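Local coordinates for protein Abbfa_003403 (Acinetobacter baumannii, PDB 4ZXH) that probably assembles a peptide product as a four-domain nonribosomal peptide synthetase with condensation, adenylation, carrier and thioesterase domains, at residues Glu62-Asp67 with Arg160-Arg165; Lys635-Gly640 with Gly818-Tyr823; Glu828-Gln833 with Ala843-Arg848. All coordinates share one frame; numbering follows the deposited sequence.

Contact 1 (Glu62-Asp67 with Arg160-Arg165); sequences EAVMHD and RDVSKR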
# COMPACT_ATOMS: atom_id res chain seq x y z
N GLU A 62 -15.22 37.90 -24.81
CA GLU A 62 -16.63 38.06 -24.49
C GLU A 62 -17.54 37.40 -25.51
O GLU A 62 -18.62 36.90 -25.16
CB GLU A 62 -16.99 39.54 -24.36
CG GLU A 62 -16.68 40.13 -22.98
CD GLU A 62 -16.93 41.63 -22.90
OE1 GLU A 62 -17.06 42.29 -23.96
OE2 GLU A 62 -17.00 42.15 -21.77
N ALA A 63 -17.12 37.40 -26.77
CA ALA A 63 -17.92 36.83 -27.86
C ALA A 63 -17.89 35.30 -27.81
O ALA A 63 -18.91 34.64 -28.05
CB ALA A 63 -17.42 37.32 -29.20
N VAL A 64 -16.72 34.76 -27.50
CA VAL A 64 -16.56 33.33 -27.41
C VAL A 64 -17.35 32.76 -26.23
O VAL A 64 -18.13 31.82 -26.41
CB VAL A 64 -15.07 32.94 -27.28
CG1 VAL A 64 -14.97 31.51 -26.81
CG2 VAL A 64 -14.38 33.07 -28.61
N MET A 65 -17.17 33.35 -25.05
CA MET A 65 -17.90 32.94 -23.85
C MET A 65 -19.42 32.91 -24.04
O MET A 65 -20.12 32.06 -23.50
CB MET A 65 -17.55 33.88 -22.68
CG MET A 65 -16.33 33.50 -21.85
SD MET A 65 -16.19 34.59 -20.40
CE MET A 65 -17.64 34.04 -19.50
N HIS A 66 -19.92 33.88 -24.81
CA HIS A 66 -21.35 33.99 -25.11
C HIS A 66 -21.83 32.93 -26.10
O HIS A 66 -22.93 32.41 -25.97
CB HIS A 66 -21.64 35.38 -25.68
CG HIS A 66 -23.06 35.58 -26.11
ND1 HIS A 66 -23.52 35.20 -27.35
CD2 HIS A 66 -24.12 36.12 -25.46
CE1 HIS A 66 -24.81 35.49 -27.45
NE2 HIS A 66 -25.19 36.05 -26.32
N ASP A 67 -20.99 32.62 -27.09
CA ASP A 67 -21.36 31.69 -28.15
C ASP A 67 -21.28 30.21 -27.78
O ASP A 67 -21.94 29.37 -28.40
CB ASP A 67 -20.49 31.94 -29.39
CG ASP A 67 -20.87 33.22 -30.13
OD1 ASP A 67 -21.93 33.81 -29.84
OD2 ASP A 67 -20.10 33.62 -31.03
N ARG A 160 -8.89 26.58 -33.32
CA ARG A 160 -8.99 26.97 -34.70
C ARG A 160 -9.97 28.13 -34.81
O ARG A 160 -9.67 29.15 -35.43
CB ARG A 160 -9.41 25.81 -35.58
CG ARG A 160 -9.38 26.20 -37.06
CD ARG A 160 -9.53 25.07 -38.05
NE ARG A 160 -9.08 25.60 -39.32
CZ ARG A 160 -7.82 25.52 -39.75
NH1 ARG A 160 -6.90 24.89 -39.01
NH2 ARG A 160 -7.48 26.07 -40.91
N ASP A 161 -11.14 27.99 -34.19
CA ASP A 161 -12.13 29.05 -34.20
C ASP A 161 -11.58 30.38 -33.67
O ASP A 161 -11.74 31.42 -34.31
CB ASP A 161 -13.33 28.64 -33.37
CG ASP A 161 -14.54 29.51 -33.62
OD1 ASP A 161 -15.14 29.41 -34.72
OD2 ASP A 161 -14.89 30.29 -32.70
N VAL A 162 -10.92 30.37 -32.52
CA VAL A 162 -10.45 31.62 -31.94
C VAL A 162 -9.34 32.24 -32.78
O VAL A 162 -9.24 33.46 -32.89
CB VAL A 162 -9.99 31.41 -30.50
CG1 VAL A 162 -9.40 32.69 -29.93
CG2 VAL A 162 -11.17 30.98 -29.67
N SER A 163 -8.52 31.40 -33.40
CA SER A 163 -7.50 31.89 -34.31
C SER A 163 -8.10 32.62 -35.52
O SER A 163 -7.54 33.61 -35.99
CB SER A 163 -6.65 30.72 -34.78
OG SER A 163 -5.77 30.29 -33.75
N LYS A 164 -9.22 32.13 -36.03
CA LYS A 164 -9.89 32.80 -37.13
C LYS A 164 -10.39 34.17 -36.68
O LYS A 164 -10.25 35.17 -37.39
CB LYS A 164 -11.05 31.97 -37.67
CG LYS A 164 -11.80 32.66 -38.82
CD LYS A 164 -12.99 31.86 -39.28
CE LYS A 164 -13.98 31.60 -38.14
NZ LYS A 164 -15.16 30.77 -38.56
N ARG A 165 -10.98 34.21 -35.49
CA ARG A 165 -11.50 35.46 -34.97
C ARG A 165 -10.38 36.48 -34.83
O ARG A 165 -10.59 37.68 -35.00
CB ARG A 165 -12.19 35.25 -33.63
CG ARG A 165 -13.44 34.40 -33.70
CD ARG A 165 -13.93 34.14 -32.30
NE ARG A 165 -15.01 33.16 -32.23
CZ ARG A 165 -16.26 33.45 -31.91
NH1 ARG A 165 -16.61 34.70 -31.63
NH2 ARG A 165 -17.18 32.49 -31.85

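Contact 2 (Lys635-Gly640 with Gly818-Tyr823); sequences KGVRIG and GLAVDY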
# COMPACT_ATOMS: atom_id res chain seq x y z
N LYS A 635 26.14 -29.69 3.23
CA LYS A 635 27.03 -29.31 2.13
C LYS A 635 28.30 -28.68 2.68
O LYS A 635 28.25 -27.66 3.36
CB LYS A 635 26.38 -28.29 1.19
CG LYS A 635 25.11 -28.73 0.51
CD LYS A 635 24.67 -27.67 -0.52
CE LYS A 635 24.34 -26.30 0.12
NZ LYS A 635 23.75 -25.33 -0.86
N GLY A 636 29.44 -29.27 2.40
CA GLY A 636 30.66 -28.71 2.93
C GLY A 636 31.36 -27.89 1.88
O GLY A 636 31.74 -28.42 0.84
N VAL A 637 31.53 -26.60 2.15
CA VAL A 637 32.16 -25.72 1.19
C VAL A 637 33.65 -25.68 1.46
O VAL A 637 34.08 -25.21 2.51
CB VAL A 637 31.57 -24.29 1.26
CG1 VAL A 637 32.29 -23.36 0.28
CG2 VAL A 637 30.07 -24.32 0.97
N ARG A 638 34.45 -26.19 0.53
CA ARG A 638 35.89 -26.23 0.71
C ARG A 638 36.52 -24.96 0.21
O ARG A 638 36.46 -24.64 -0.98
CB ARG A 638 36.51 -27.44 -0.00
CG ARG A 638 36.22 -28.77 0.65
CD ARG A 638 36.54 -29.89 -0.30
NE ARG A 638 37.96 -30.20 -0.39
CZ ARG A 638 38.54 -30.72 -1.46
NH1 ARG A 638 37.85 -30.94 -2.57
NH2 ARG A 638 39.84 -30.99 -1.43
N ILE A 639 37.16 -24.23 1.11
CA ILE A 639 37.75 -22.95 0.78
C ILE A 639 39.26 -23.09 0.82
O ILE A 639 39.81 -23.70 1.75
CB ILE A 639 37.27 -21.85 1.77
CG1 ILE A 639 35.77 -21.69 1.66
CG2 ILE A 639 37.95 -20.52 1.47
CD1 ILE A 639 35.32 -21.20 0.28
N GLY A 640 39.90 -22.57 -0.23
CA GLY A 640 41.35 -22.61 -0.38
C GLY A 640 42.00 -21.39 0.23
O GLY A 640 41.33 -20.39 0.51
N GLY A 818 37.46 -15.33 -5.29
CA GLY A 818 36.82 -15.73 -4.05
C GLY A 818 36.23 -17.14 -4.10
O GLY A 818 35.86 -17.72 -3.07
N LEU A 819 36.16 -17.71 -5.30
CA LEU A 819 35.40 -18.94 -5.46
C LEU A 819 35.95 -20.11 -4.65
O LEU A 819 37.16 -20.29 -4.54
CB LEU A 819 35.32 -19.33 -6.93
CG LEU A 819 33.96 -18.97 -7.50
CD1 LEU A 819 33.80 -17.46 -7.57
CD2 LEU A 819 33.74 -19.61 -8.85
N ALA A 820 35.05 -20.90 -4.10
CA ALA A 820 35.41 -22.14 -3.43
C ALA A 820 36.05 -23.12 -4.41
O ALA A 820 35.86 -23.00 -5.62
CB ALA A 820 34.21 -22.77 -2.80
N VAL A 821 36.80 -24.07 -3.87
CA VAL A 821 37.34 -25.17 -4.66
C VAL A 821 36.21 -26.06 -5.18
O VAL A 821 36.08 -26.30 -6.40
CB VAL A 821 38.32 -26.02 -3.85
CG1 VAL A 821 38.79 -27.22 -4.67
CG2 VAL A 821 39.49 -25.17 -3.35
N ASP A 822 35.38 -26.53 -4.25
CA ASP A 822 34.20 -27.32 -4.57
C ASP A 822 33.31 -27.55 -3.34
O ASP A 822 33.60 -27.07 -2.25
CB ASP A 822 34.61 -28.66 -5.17
CG ASP A 822 35.56 -29.43 -4.29
OD1 ASP A 822 35.46 -29.31 -3.06
OD2 ASP A 822 36.44 -30.13 -4.83
N TYR A 823 32.22 -28.29 -3.55
CA TYR A 823 31.47 -28.91 -2.46
C TYR A 823 32.11 -30.27 -2.15
O TYR A 823 32.32 -31.09 -3.06
CB TYR A 823 30.00 -29.08 -2.83
CG TYR A 823 29.18 -27.80 -2.90
CD1 TYR A 823 29.03 -27.00 -1.78
CD2 TYR A 823 28.53 -27.42 -4.07
CE1 TYR A 823 28.27 -25.83 -1.83
CE2 TYR A 823 27.77 -26.26 -4.12
CZ TYR A 823 27.65 -25.47 -3.00
OH TYR A 823 26.89 -24.32 -3.04

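Contact 3 (Glu828-Gln833 with Ala843-Arg848); sequences ELTDAQ and AGRLYR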
# COMPACT_ATOMS: atom_id res chain seq x y z
N GLU A 828 28.83 -33.41 -8.79
CA GLU A 828 27.77 -33.06 -9.74
C GLU A 828 27.11 -31.76 -9.30
O GLU A 828 26.73 -30.93 -10.14
CB GLU A 828 26.74 -34.18 -9.87
N LEU A 829 26.96 -31.58 -7.99
CA LEU A 829 26.41 -30.34 -7.46
C LEU A 829 27.40 -29.21 -7.72
O LEU A 829 27.01 -28.11 -8.12
CB LEU A 829 26.13 -30.44 -5.96
CG LEU A 829 25.49 -29.19 -5.33
CD1 LEU A 829 24.02 -29.09 -5.72
CD2 LEU A 829 25.64 -29.15 -3.82
N THR A 830 28.68 -29.51 -7.50
CA THR A 830 29.76 -28.56 -7.74
C THR A 830 29.78 -28.12 -9.20
O THR A 830 30.05 -26.97 -9.51
CB THR A 830 31.14 -29.16 -7.40
OG1 THR A 830 31.20 -29.50 -6.00
CG2 THR A 830 32.25 -28.18 -7.72
N ASP A 831 29.46 -29.05 -10.09
CA ASP A 831 29.60 -28.78 -11.50
C ASP A 831 28.43 -27.95 -11.99
O ASP A 831 28.55 -27.24 -12.98
CB ASP A 831 29.72 -30.08 -12.29
CG ASP A 831 30.17 -29.84 -13.72
OD1 ASP A 831 31.36 -29.50 -13.90
OD2 ASP A 831 29.34 -29.99 -14.65
N ALA A 832 27.32 -28.02 -11.27
CA ALA A 832 26.12 -27.26 -11.65
C ALA A 832 26.11 -25.84 -11.06
O ALA A 832 25.61 -24.92 -11.70
CB ALA A 832 24.87 -28.02 -11.21
N GLN A 833 26.64 -25.68 -9.85
CA GLN A 833 26.68 -24.38 -9.18
C GLN A 833 27.93 -23.57 -9.52
O GLN A 833 27.92 -22.34 -9.42
CB GLN A 833 26.59 -24.56 -7.66
CG GLN A 833 25.37 -25.30 -7.18
CD GLN A 833 24.09 -24.69 -7.70
OE1 GLN A 833 23.64 -23.63 -7.22
NE2 GLN A 833 23.48 -25.35 -8.68
N ALA A 843 34.79 -14.46 -18.63
CA ALA A 843 34.55 -14.17 -17.22
C ALA A 843 35.04 -15.29 -16.30
O ALA A 843 34.91 -15.18 -15.07
CB ALA A 843 33.08 -13.92 -17.00
N GLY A 844 35.58 -16.35 -16.89
CA GLY A 844 36.08 -17.48 -16.14
C GLY A 844 35.01 -18.23 -15.37
O GLY A 844 33.82 -18.13 -15.67
N ARG A 845 35.45 -18.99 -14.38
CA ARG A 845 34.57 -19.75 -13.53
C ARG A 845 33.69 -18.81 -12.69
O ARG A 845 34.18 -17.80 -12.18
CB ARG A 845 35.40 -20.68 -12.64
CG ARG A 845 34.64 -21.80 -11.95
CD ARG A 845 35.64 -22.81 -11.43
NE ARG A 845 35.04 -23.90 -10.66
CZ ARG A 845 35.16 -24.02 -9.34
NH1 ARG A 845 35.85 -23.12 -8.64
NH2 ARG A 845 34.60 -25.06 -8.73
N LEU A 846 32.41 -19.15 -12.58
CA LEU A 846 31.44 -18.33 -11.85
C LEU A 846 30.60 -19.16 -10.90
O LEU A 846 30.43 -20.37 -11.07
CB LEU A 846 30.49 -17.60 -12.80
CG LEU A 846 30.99 -16.78 -13.97
CD1 LEU A 846 29.79 -16.25 -14.75
CD2 LEU A 846 31.85 -15.65 -13.45
N TYR A 847 30.05 -18.49 -9.89
CA TYR A 847 29.21 -19.16 -8.91
C TYR A 847 27.80 -18.61 -8.94
O TYR A 847 27.58 -17.40 -8.96
CB TYR A 847 29.79 -19.01 -7.49
CG TYR A 847 28.78 -19.45 -6.43
CD1 TYR A 847 28.46 -20.80 -6.27
CD2 TYR A 847 28.14 -18.52 -5.63
CE1 TYR A 847 27.52 -21.21 -5.32
CE2 TYR A 847 27.21 -18.92 -4.68
CZ TYR A 847 26.91 -20.26 -4.52
OH TYR A 847 25.99 -20.63 -3.58
N ARG A 848 26.85 -19.53 -8.94
CA ARG A 848 25.42 -19.23 -9.02
C ARG A 848 24.80 -19.12 -7.61
O ARG A 848 24.67 -20.12 -6.88
CB ARG A 848 24.75 -20.33 -9.84
CG ARG A 848 23.28 -20.24 -9.93
CD ARG A 848 22.72 -21.33 -10.82
NE ARG A 848 21.44 -20.89 -11.35
CZ ARG A 848 20.84 -21.46 -12.38
NH1 ARG A 848 21.42 -22.50 -12.98
NH2 ARG A 848 19.67 -20.99 -12.81

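Contact 1 (Glu62-Asp67 with Arg160-Arg165)
The last turns of two helices, 62-67 and 160-165, run past each other at 141° between their N-to-C directions, with 11.6 Å between the segment axes. That is wide for packed helices, and only 186 Å² is buried between the segments; the contact is made chiefly by the long Arg165 side chain. The nearest backbone positions are Val64 and Val162, whose CG2 methyls meet tip to tip at 4.0 Å. Branched valines suit this inner side, because each sends one methyl out beside its own backbone N.

Arg165 CG lies anti to the carbonyl carbon and the chain stays extended to NE, so the guanidinium is carried across to the other helix. Val64 CG2 sits over one guanidinium face, toward its rim, 3.7 Å from Arg165 NE, while Ala63 CB, small enough to lie close, approaches NH1. At the in-plane edge Arg165 NH2 donates to Asp67 OD2 over 3.2 Å, nearly straight (169°), meeting the anti lone pair of Asp67 OD2; the carboxylate plane is turned 47° from the guanidinium. One turn back, Asp161 OD2 takes both Arg165 NE, at 2.9 Å, and Arg165 NH2, a side-on grip that fixes the group's rotation. Tyr68 OH also bonds to Asp161 OD2. The arginine charge would probably help keep both aspartates ionised and offset their mutual repulsion. An in-plane bond from His66 ND1 holds Asp67 OD1 while OD2 serves Arg165.

This is an Asp-Arg-Asp salt-bridge network joining two helices of the condensation domain, beside a valine contact whose Val162 also touches the bound phospholipid.

Contact 2 (Lys635-Gly640 with Gly818-Tyr823)
Two backbone hydrogen bonds tie the strand 635-640 to segment 818-823, which runs antiparallel to it. Arg638 N donates to Asp822 O at 3.0 Å, and Val821 N donates back to Arg638 O; both donors lie nearly along the C=O axis. Farther on, Tyr823 CA makes a CA-H...O contact of 3.3 Å with Gly636 O.

The charged pair is Arg638 with Asp822, side by side and pointing the same way. A bend at chi3 (79°) folds the Arg638 chain, so that Arg638 NH1 reaches Asp822 OD2 at 2.8 Å in a salt bridge, with a weak bond to OD1.

Residues 818-821 are loop, but 822-823 form a short, weakly bonded edge strand, in register through the non-hydrogen-bonded pair Val637-Tyr823. It completes a three-stranded antiparallel sheet in the AMP-binding (adenylation) region, with 635-640 in the middle and 621-627 beyond.

Apolar packing fills the Val637 and Tyr823 face. Val637 spreads its two methyls, CG1 to Ala820 CB and CG2 to Tyr823 CE1, both at 3.7 Å. Ala820, with its single methyl, lies against Arg638 O and the Ile639 tip. Lys635 CD lies over the rim of one face of the Tyr823 ring, whose OH is hydrogen-bonded to Glu767.

Contact 3 (Glu828-Gln833 with Ala843-Arg848)
At its tight end, the contact brings the C-terminal turn of helix 827-833 against the first residues of strand 846-855. The helix axis and the strand 846-848 cross at 102° and come within 8.3 Å, and Gln833 and Arg848 are the nearest pair of backbones. Here the helix's last carbonyl does the joining. Gln833 O accepts from Arg848 N at 3.0 Å, the donor lying in the carbonyl plane and the N-H pointing well at it (160°). The same Gln833 oxygen receives a CA-H...O contact from Tyr847 CA at 3.5 Å, and Tyr847 CD1 lies equally near. One backbone atom is thus approached by an amide, an alpha carbon and an aromatic carbon.

The Gln833 chain is bent at chi2. Gln833 CB rests 4.2 Å from Tyr847 CE1. Tyr847 CG is anti to its backbone N, which lays the ring alongside the helix end. A broad aromatic ring suits a place where it touches Gln833, Tyr823 and Phe834 together.

The other end is looser. Arg845 stretches its extended chain back toward the helix, but there meets only Thr830 CG2, 4.0 Å from Arg845 NH2 and at the guanidinium edge. Its polar partner lies outside, NH1 donating to Ala820 O. Thr830 OG1 likewise binds Tyr823 N, leaving the methyl to face Arg845. Arg848 runs extended from CG to NE, to a salt bridge with Glu811.

Because the only hydrogen bond between the segments is backbone to backbone, the union of helix end and strand depends on main-chain geometry, while both arginines commit their charged ends to partners beyond the helix.

Overall arrangement
Along the chain the contacts come in series, contact 1 first, then contact 2, then contact 3. Contact 1 lies in the condensation domain, its centre about 81 Å from that of contact 2 and about 74 Å from that of contact 3, with no touch. Contacts 2 and 3 are neighbours, their centres about 11 Å apart: helix 827-833 follows strand 822-823 in the chain, and Arg845 reaches back to Ala820. The three-stranded sheet of contact 2 is thereby joined, through helix 827-833, to the antiparallel sheet holding strand 846-855. The set thus samples two domains of the synthetase, one helix pair in the condensation domain and one continuous packing unit about the adenylation region.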